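Local structure of SnoaL-like domain-containing protein (3DXO) at residues B[31-42]-B[108-116]. The protein is of unknown function but adopts the NTF2-like fold of the SnoaL-like family and may act as an isomerase. Numbering follows the deposited sequence.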
loop_
_atom_site.group_PDB
_atom_site.type_symbol
_atom_site.label_atom_id
_atom_site.label_comp_id
_atom_site.label_asym_id
_atom_site.label_seq_id
_atom_site.Cartn_x
_atom_site.Cartn_y
_atom_site.Cartn_z
ATOM N N ALA B 31 8.717 -16.532 8.873
ATOM C CA ALA B 31 8.157 -15.672 7.818
ATOM C C ALA B 31 8.896 -14.353 7.577
ATOM O O ALA B 31 9.005 -13.892 6.437
ATOM C CB ALA B 31 6.673 -15.375 8.112
ATOM N N TRP B 32 9.378 -13.715 8.634
ATOM C CA TRP B 32 10.039 -12.405 8.481
ATOM C C TRP B 32 11.543 -12.444 8.239
ATOM O O TRP B 32 12.215 -13.331 8.733
ATOM C CB TRP B 32 9.794 -11.553 9.723
ATOM C CG TRP B 32 8.577 -10.692 9.717
ATOM C CD1 TRP B 32 8.554 -9.337 9.602
ATOM C CD2 TRP B 32 7.222 -11.102 9.867
ATOM N NE1 TRP B 32 7.263 -8.866 9.678
ATOM C CE2 TRP B 32 6.424 -9.932 9.839
ATOM C CE3 TRP B 32 6.598 -12.336 10.024
ATOM C CZ2 TRP B 32 5.054 -9.964 9.945
ATOM C CZ3 TRP B 32 5.219 -12.359 10.150
ATOM C CH2 TRP B 32 4.467 -11.180 10.104
ATOM N N ALA B 33 12.054 -11.454 7.506
ATOM C CA ALA B 33 13.488 -11.314 7.247
ATOM C C ALA B 33 14.219 -10.667 8.435
ATOM O O ALA B 33 13.594 -10.039 9.295
ATOM C CB ALA B 33 13.722 -10.502 6.006
ATOM N N GLU B 34 15.538 -10.843 8.490
ATOM C CA GLU B 34 16.350 -10.225 9.536
ATOM C C GLU B 34 16.333 -8.706 9.345
ATOM O O GLU B 34 16.135 -7.969 10.304
ATOM C CB GLU B 34 17.771 -10.812 9.591
ATOM C CG GLU B 34 17.745 -12.289 10.004
ATOM C CD GLU B 34 19.105 -12.914 10.339
ATOM O OE1 GLU B 34 20.176 -12.374 9.978
ATOM O OE2 GLU B 34 19.086 -13.986 10.985
ATOM N N ASN B 35 16.524 -8.246 8.112
ATOM C CA ASN B 35 16.399 -6.833 7.793
ATOM C C ASN B 35 14.963 -6.649 7.394
ATOM O O ASN B 35 14.653 -6.812 6.213
ATOM C CB ASN B 35 17.259 -6.443 6.606
ATOM C CG ASN B 35 18.727 -6.523 6.903
ATOM O OD1 ASN B 35 19.151 -7.195 7.839
ATOM N ND2 ASN B 35 19.530 -5.847 6.084
ATOM N N THR B 36 14.083 -6.369 8.350
ATOM C CA THR B 36 12.669 -6.190 8.062
ATOM C C THR B 36 12.190 -4.960 8.806
ATOM O O THR B 36 12.795 -4.565 9.813
ATOM C CB THR B 36 11.810 -7.425 8.441
ATOM O OG1 THR B 36 10.480 -7.255 7.933
ATOM C CG2 THR B 36 11.755 -7.643 9.956
ATOM N N ARG B 37 11.096 -4.368 8.326
ATOM C CA ARG B 37 10.605 -3.101 8.851
ATOM C C ARG B 37 9.081 -3.066 8.779
ATOM O O ARG B 37 8.484 -3.491 7.783
ATOM C CB ARG B 37 11.154 -2.002 7.945
ATOM C CG ARG B 37 11.319 -0.629 8.515
ATOM C CD ARG B 37 12.757 -0.357 8.877
ATOM N NE ARG B 37 13.022 1.072 8.702
ATOM C CZ ARG B 37 12.692 2.027 9.578
ATOM N NH1 ARG B 37 12.071 1.718 10.734
ATOM N NH2 ARG B 37 12.987 3.305 9.295
ATOM N N TYR B 38 8.457 -2.535 9.817
ATOM C CA TYR B 38 7.007 -2.401 9.878
ATOM C C TYR B 38 6.625 -0.979 10.303
ATOM O O TYR B 38 7.262 -0.374 11.152
ATOM C CB TYR B 38 6.436 -3.417 10.886
ATOM C CG TYR B 38 4.948 -3.340 11.101
ATOM C CD1 TYR B 38 4.390 -2.335 11.886
ATOM C CD2 TYR B 38 4.102 -4.270 10.545
ATOM C CE1 TYR B 38 3.015 -2.246 12.094
ATOM C CE2 TYR B 38 2.738 -4.204 10.746
ATOM C CZ TYR B 38 2.193 -3.185 11.523
ATOM O OH TYR B 38 0.827 -3.089 11.721
ATOM N N VAL B 39 5.581 -0.444 9.696
ATOM C CA VAL B 39 5.027 0.838 10.123
ATOM C C VAL B 39 3.552 0.924 9.747
ATOM O O VAL B 39 3.169 0.601 8.612
ATOM C CB VAL B 39 5.790 2.100 9.568
ATOM C CG1 VAL B 39 5.628 2.247 8.058
ATOM C CG2 VAL B 39 5.285 3.348 10.268
ATOM N N ASP B 40 2.735 1.327 10.720
ATOM C CA ASP B 40 1.302 1.600 10.494
ATOM C C ASP B 40 0.981 2.934 11.202
ATOM O O ASP B 40 1.898 3.604 11.711
ATOM C CB ASP B 40 0.411 0.401 10.913
ATOM C CG ASP B 40 0.302 0.206 12.438
ATOM O OD1 ASP B 40 0.526 1.147 13.248
ATOM O OD2 ASP B 40 -0.037 -0.925 12.823
ATOM N N PRO B 41 -0.300 3.335 11.257
ATOM C CA PRO B 41 -0.511 4.672 11.890
ATOM C C PRO B 41 -0.259 4.749 13.397
ATOM O O PRO B 41 -0.133 5.844 13.930
ATOM C CB PRO B 41 -1.988 4.992 11.601
ATOM C CG PRO B 41 -2.476 3.902 10.660
ATOM C CD PRO B 41 -1.551 2.722 10.789
ATOM N N LEU B 42 -0.191 3.611 14.075
ATOM C CA LEU B 42 -0.007 3.574 15.530
ATOM C C LEU B 42 1.332 2.995 16.004
ATOM O O LEU B 42 1.716 3.155 17.154
ATOM C CB LEU B 42 -1.086 2.660 16.115
ATOM C CG LEU B 42 -2.549 2.989 15.821
ATOM C CD1 LEU B 42 -3.525 1.899 16.342
ATOM C CD2 LEU B 42 -2.846 4.381 16.407
ATOM N N ARG B 108 11.049 -14.093 2.263
ATOM C CA ARG B 108 10.670 -13.670 3.626
ATOM C C ARG B 108 10.275 -12.209 3.673
ATOM O O ARG B 108 10.804 -11.410 2.900
ATOM C CB ARG B 108 11.802 -14.003 4.605
ATOM C CG ARG B 108 11.966 -15.518 4.744
ATOM C CD ARG B 108 13.303 -15.996 5.299
ATOM N NE ARG B 108 13.556 -15.556 6.673
ATOM C CZ ARG B 108 14.589 -15.955 7.417
ATOM N NH1 ARG B 108 15.468 -16.832 6.943
ATOM N NH2 ARG B 108 14.749 -15.501 8.646
ATOM N N ILE B 109 9.361 -11.865 4.589
ATOM C CA ILE B 109 8.816 -10.491 4.685
ATOM C C ILE B 109 9.871 -9.464 5.121
ATOM O O ILE B 109 10.406 -9.535 6.220
ATOM C CB ILE B 109 7.581 -10.405 5.650
ATOM C CG1 ILE B 109 6.484 -11.389 5.206
ATOM C CG2 ILE B 109 7.051 -8.996 5.691
ATOM C CD1 ILE B 109 5.246 -11.405 6.059
ATOM N N ASP B 110 10.167 -8.504 4.250
ATOM C CA ASP B 110 11.175 -7.460 4.552
ATOM C C ASP B 110 10.579 -6.066 4.766
ATOM O O ASP B 110 11.259 -5.167 5.243
ATOM C CB ASP B 110 12.271 -7.393 3.470
ATOM C CG ASP B 110 11.756 -6.961 2.100
ATOM O OD1 ASP B 110 10.580 -6.600 1.940
ATOM O OD2 ASP B 110 12.561 -6.987 1.162
ATOM N N ASN B 111 9.311 -5.880 4.433
ATOM C CA ASN B 111 8.726 -4.556 4.571
ATOM C C ASN B 111 7.200 -4.580 4.634
ATOM O O ASN B 111 6.571 -5.238 3.817
ATOM C CB ASN B 111 9.175 -3.685 3.389
ATOM C CG ASN B 111 9.204 -2.198 3.735
ATOM O OD1 ASN B 111 9.536 -1.829 4.870
ATOM N ND2 ASN B 111 8.874 -1.340 2.768
ATOM N N VAL B 112 6.610 -3.909 5.616
ATOM C CA VAL B 112 5.152 -3.841 5.704
ATOM C C VAL B 112 4.679 -2.436 6.033
ATOM O O VAL B 112 5.195 -1.796 6.946
ATOM C CB VAL B 112 4.583 -4.779 6.757
ATOM C CG1 VAL B 112 3.071 -4.527 6.899
ATOM C CG2 VAL B 112 4.873 -6.248 6.384
ATOM N N VAL B 113 3.708 -1.951 5.277
ATOM C CA VAL B 113 3.153 -0.647 5.529
ATOM C C VAL B 113 1.641 -0.826 5.692
ATOM O O VAL B 113 0.963 -1.199 4.751
ATOM C CB VAL B 113 3.490 0.369 4.392
ATOM C CG1 VAL B 113 2.808 1.705 4.637
ATOM C CG2 VAL B 113 5.001 0.569 4.265
ATOM N N GLY B 114 1.122 -0.542 6.890
ATOM C CA GLY B 114 -0.299 -0.685 7.182
ATOM C C GLY B 114 -1.074 0.614 7.269
ATOM O O GLY B 114 -0.499 1.672 7.554
ATOM N N PHE B 115 -2.383 0.532 7.013
ATOM C CA PHE B 115 -3.303 1.678 7.081
ATOM C C PHE B 115 -4.598 1.261 7.817
ATOM O O PHE B 115 -4.921 0.100 7.868
ATOM C CB PHE B 115 -3.638 2.170 5.677
ATOM C CG PHE B 115 -2.443 2.609 4.876
ATOM C CD1 PHE B 115 -1.721 1.696 4.110
ATOM C CD2 PHE B 115 -2.044 3.940 4.883
ATOM C CE1 PHE B 115 -0.611 2.097 3.375
ATOM C CE2 PHE B 115 -0.952 4.357 4.139
ATOM C CZ PHE B 115 -0.228 3.429 3.372
ATOM N N LEU B 116 -5.331 2.206 8.390
ATOM C CA LEU B 116 -6.576 1.895 9.098
ATOM C C LEU B 116 -7.792 2.209 8.238
ATOM O O LEU B 116 -7.766 3.154 7.456
ATOM C CB LEU B 116 -6.658 2.661 10.417
ATOM C CG LEU B 116 -5.730 2.072 11.492
ATOM C CD1 LEU B 116 -5.603 3.095 12.657
ATOM C CD2 LEU B 116 -6.130 0.613 12.024
#
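A31, the last residue of helix 21-31, passes its carbonyl to the edge of strand 109-116: I109 N donates to A31 O at 2.8 Å. This begins the parallel pairing of first and last strands in the NTF2-like cone, whose concave face is covered by helices. W32 lays its indole beside I109, and I109 CD1 sits 4.0 Å above the six-membered ring, a CH-pi contact suited to a flat aromatic and a long aliphatic branch in a buried place. The carbonyl of W32 receives two weak bonds, from R108 NE and NH2, at the guanidinium edge. A33 N returns to I109 O at 2.8 Å, and its small methyl packs against that oxygen. Beyond the corner at E34 and N35, the chain comes back alongside strand 109-116; chi1 of -171° swings T36 OG1 away from its own backbone N to lie 2.9 Å from I109 O. R37 receives V112 N on its carbonyl, while its aliphatic CB rests near N111 OD1. Y38, turned to the concave face like W32, sets ring atom CD2 3.8 Å from V112 CG1, and Y12 and W16 of helix 3-17 pack on it too. V39 and V113 lie side by side on the other face, where F79 of the second subunit meets both. G114 N bonds to V39 O. D40 follows the strand and forms an Asx turn: OD1 accepts L42 N at 2.7 Å, while OD2 takes the Y38 hydroxyl (OH) at 2.6 Å. The rigid, apolar ring of P41 puts CG against L116 CD1 at 3.8 Å.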